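Local coordinates for protein cellulosomal family-48 processive glycoside hydrolase (Bacteroides cellulosolvens, PDB 2Y3N) that probably cleaves cellulose as a processive cellobiohydrolase; this chain is its calcium-binding dockerin domain, bound here to another protein in a type II cohesin-dockerin pair, at residues D[3-8]-D[13-18]. Sequence-based numbering, arbitrary orientation.
With CA (calcium ion), chain G.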
ATOM      1  N   VAL D   3       6.589  25.880  -3.476  1.00 30.32           N
ATOM      2  CA  VAL D   3       7.291  24.637  -3.149  1.00 32.17           C
ATOM      3  C   VAL D   3       7.133  23.498  -4.200  1.00 33.55           C
ATOM      4  O   VAL D   3       6.018  23.072  -4.532  1.00 35.71           O
ATOM      5  CB  VAL D   3       6.929  24.129  -1.718  1.00 31.93           C
ATOM      6  CG1 VAL D   3       7.914  23.044  -1.302  1.00 33.33           C
ATOM      7  CG2 VAL D   3       6.946  25.326  -0.727  1.00 33.56           C
ATOM      8  N   LYS D   4       8.267  22.990  -4.669  1.00 34.24           N
ATOM      9  CA  LYS D   4       8.296  21.956  -5.713  1.00 35.88           C
ATOM     10  C   LYS D   4       9.259  20.900  -5.235  1.00 36.58           C
ATOM     11  O   LYS D   4      10.450  20.913  -5.612  1.00 36.12           O
ATOM     12  CB  LYS D   4       8.756  22.567  -7.068  1.00 36.01           C
ATOM     13  CG  LYS D   4       7.666  23.477  -7.790  1.00 40.36           C
ATOM     14  CD  LYS D   4       7.787  23.406  -9.348  1.00 45.14           C
ATOM     15  CE  LYS D   4       7.335  24.677 -10.083  1.00 46.74           C
ATOM     16  NZ  LYS D   4       5.870  24.993  -9.909  1.00 50.31           N
ATOM     17  N   LEU D   5       8.774  20.008  -4.364  1.00 39.68           N
ATOM     18  CA  LEU D   5       9.589  18.909  -3.918  1.00 41.81           C
ATOM     19  C   LEU D   5      10.008  18.068  -5.119  1.00 43.60           C
ATOM     20  O   LEU D   5       9.243  17.921  -6.078  1.00 43.29           O
ATOM     21  CB  LEU D   5       8.856  18.014  -2.926  1.00 44.86           C
ATOM     22  CG  LEU D   5       8.264  18.708  -1.701  1.00 46.99           C
ATOM     23  CD1 LEU D   5       7.478  17.660  -0.961  1.00 52.38           C
ATOM     24  CD2 LEU D   5       9.339  19.307  -0.830  1.00 47.28           C
ATOM     25  N   LYS D   6      11.232  17.542  -5.029  1.00 44.15           N
ATOM     26  CA  LYS D   6      11.789  16.608  -5.994  1.00 47.12           C
ATOM     27  C   LYS D   6      10.876  15.386  -5.965  1.00 50.65           C
ATOM     28  O   LYS D   6      10.708  14.747  -4.922  1.00 51.37           O
ATOM     29  CB  LYS D   6      13.233  16.242  -5.599  1.00 48.19           C
ATOM     30  CG  LYS D   6      14.083  15.519  -6.659  1.00 50.99           C
ATOM     31  CD  LYS D   6      15.542  15.999  -6.581  1.00 52.86           C
ATOM     32  CE  LYS D   6      16.449  15.404  -7.688  1.00 57.00           C
ATOM     33  NZ  LYS D   6      16.733  13.954  -7.497  1.00 61.35           N
ATOM     34  N   GLY D   7      10.230  15.112  -7.089  1.00 41.20           N
ATOM     35  CA  GLY D   7       9.370  13.937  -7.184  1.00 39.10           C
ATOM     36  C   GLY D   7       7.901  14.283  -7.056  1.00 37.11           C
ATOM     37  O   GLY D   7       7.038  13.442  -7.283  1.00 34.36           O
ATOM     38  N   ASP D   8       7.617  15.535  -6.698  1.00 37.08           N
ATOM     39  CA  ASP D   8       6.221  15.999  -6.641  1.00 36.39           C
ATOM     40  C   ASP D   8       5.679  16.312  -8.062  1.00 37.75           C
ATOM     41  O   ASP D   8       5.579  17.487  -8.450  1.00 39.21           O
ATOM     42  CB  ASP D   8       6.122  17.254  -5.752  1.00 36.17           C
ATOM     43  CG  ASP D   8       4.675  17.626  -5.411  1.00 36.09           C
ATOM     44  OD1 ASP D   8       3.794  16.783  -5.682  1.00 28.40           O
ATOM     45  OD2 ASP D   8       4.417  18.738  -4.888  1.00 33.20           O
ATOM     46  N   GLY D  13       2.234  19.080  -3.007  1.00 34.43           N
ATOM     47  CA  GLY D  13       2.939  19.149  -1.715  1.00 33.84           C
ATOM     48  C   GLY D  13       3.369  17.833  -1.055  1.00 32.53           C
ATOM     49  O   GLY D  13       4.085  17.850  -0.042  1.00 31.95           O
ATOM     50  N   VAL D  14       2.959  16.688  -1.631  1.00 30.92           N
ATOM     51  CA  VAL D  14       3.273  15.365  -1.041  1.00 28.18           C
ATOM     52  C   VAL D  14       3.762  14.428  -2.155  1.00 26.30           C
ATOM     53  O   VAL D  14       3.486  14.639  -3.335  1.00 26.83           O
ATOM     54  CB  VAL D  14       2.070  14.703  -0.276  1.00 27.61           C
ATOM     55  CG1 VAL D  14       1.504  15.616   0.846  1.00 26.28           C
ATOM     56  CG2 VAL D  14       0.980  14.253  -1.261  1.00 26.00           C
ATOM     57  N   ILE D  15       4.561  13.459  -1.780  1.00 23.16           N
ATOM     58  CA  ILE D  15       5.069  12.510  -2.735  1.00 24.40           C
ATOM     59  C   ILE D  15       4.364  11.214  -2.410  1.00 22.53           C
ATOM     60  O   ILE D  15       4.659  10.603  -1.402  1.00 22.95           O
ATOM     61  CB  ILE D  15       6.580  12.267  -2.568  1.00 25.79           C
ATOM     62  CG1 ILE D  15       7.391  13.586  -2.589  1.00 28.86           C
ATOM     63  CG2 ILE D  15       7.132  11.208  -3.615  1.00 27.88           C
ATOM     64  CD1 ILE D  15       7.049  14.438  -3.678  1.00 32.53           C
ATOM     65  N   ASN D  16       3.490  10.773  -3.307  1.00 21.92           N
ATOM     66  CA  ASN D  16       2.829   9.492  -3.171  1.00 21.13           C
ATOM     67  C   ASN D  16       2.641   8.757  -4.534  1.00 21.18           C
ATOM     68  O   ASN D  16       3.347   9.022  -5.541  1.00 20.86           O
ATOM     69  CB  ASN D  16       1.489   9.662  -2.422  1.00 19.96           C
ATOM     70  CG  ASN D  16       0.528  10.676  -3.120  1.00 22.25           C
ATOM     71  OD1 ASN D  16       0.542  10.819  -4.344  1.00 26.00           O
ATOM     72  ND2 ASN D  16      -0.317  11.353  -2.327  1.00 21.37           N
ATOM     73  N   MET D  17       1.711   7.824  -4.556  1.00 19.92           N
ATOM     74  CA  MET D  17       1.567   6.897  -5.709  1.00 23.37           C
ATOM     75  C   MET D  17       0.975   7.620  -6.922  1.00 23.33           C
ATOM     76  O   MET D  17       1.203   7.219  -8.091  1.00 25.08           O
ATOM     77  CB  MET D  17       0.713   5.671  -5.299  1.00 22.40           C
ATOM     78  CG  MET D  17       0.599   4.601  -6.390  1.00 22.85           C
ATOM     79  SD  MET D  17       2.173   3.910  -6.895  1.00 22.96           S
ATOM     80  CE  MET D  17       2.438   2.722  -5.572  1.00 16.52           C
ATOM     81  N   ALA D  18       0.226   8.699  -6.659  1.00 25.36           N
ATOM     82  CA  ALA D  18      -0.338   9.522  -7.734  1.00 25.82           C
ATOM     83  C   ALA D  18       0.768  10.148  -8.539  1.00 27.80           C
ATOM     84  O   ALA D  18       0.616  10.308  -9.757  1.00 29.24           O
ATOM     85  CB  ALA D  18      -1.328  10.601  -7.203  1.00 25.66           C
TER
HETATM   86 CA    CA G1065       2.355  14.852  -5.452  1.00 27.28          CA
HETATM   87  O   HOH W   1       0.381  13.405  -5.249  1.00 28.37           O
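With CG of D8 swung anti to the backbone N (chi1 -168°), the carboxylate of D8 reaches the 13-18 segment, while in I15 the bend at chi2 (-49°) brings CD1 against the backbone N and CA of D8. OD1 of D8 binds the calcium ion at 2.4 Å, and V14 O binds it at the same distance; N10, D12, D19 and a water supply the other ligands. OD2 of D8 accepts a hydrogen bond from G13 N at 2.9 Å, met on the syn side but 28° out of the carboxylate plane. I15 CD1 packs against the G7-D8 peptide at the end of the type II turn from L5 to D8, coming within 3.3 Å of D8 N. L5 lays CD1 against G13 O. Farther along, the calcium-bound water donates to OD1 of N16, the N-cap residue of helix 17-26, while N16 ND2 bonds to the backbone of the partner protein's chain. This is an EF-hand-like calcium loop: D8, its first ligand, ties the start of the loop to G13 through OD2 and to V14 through the shared ion, which probably offsets the repulsion among the clustered carboxylates.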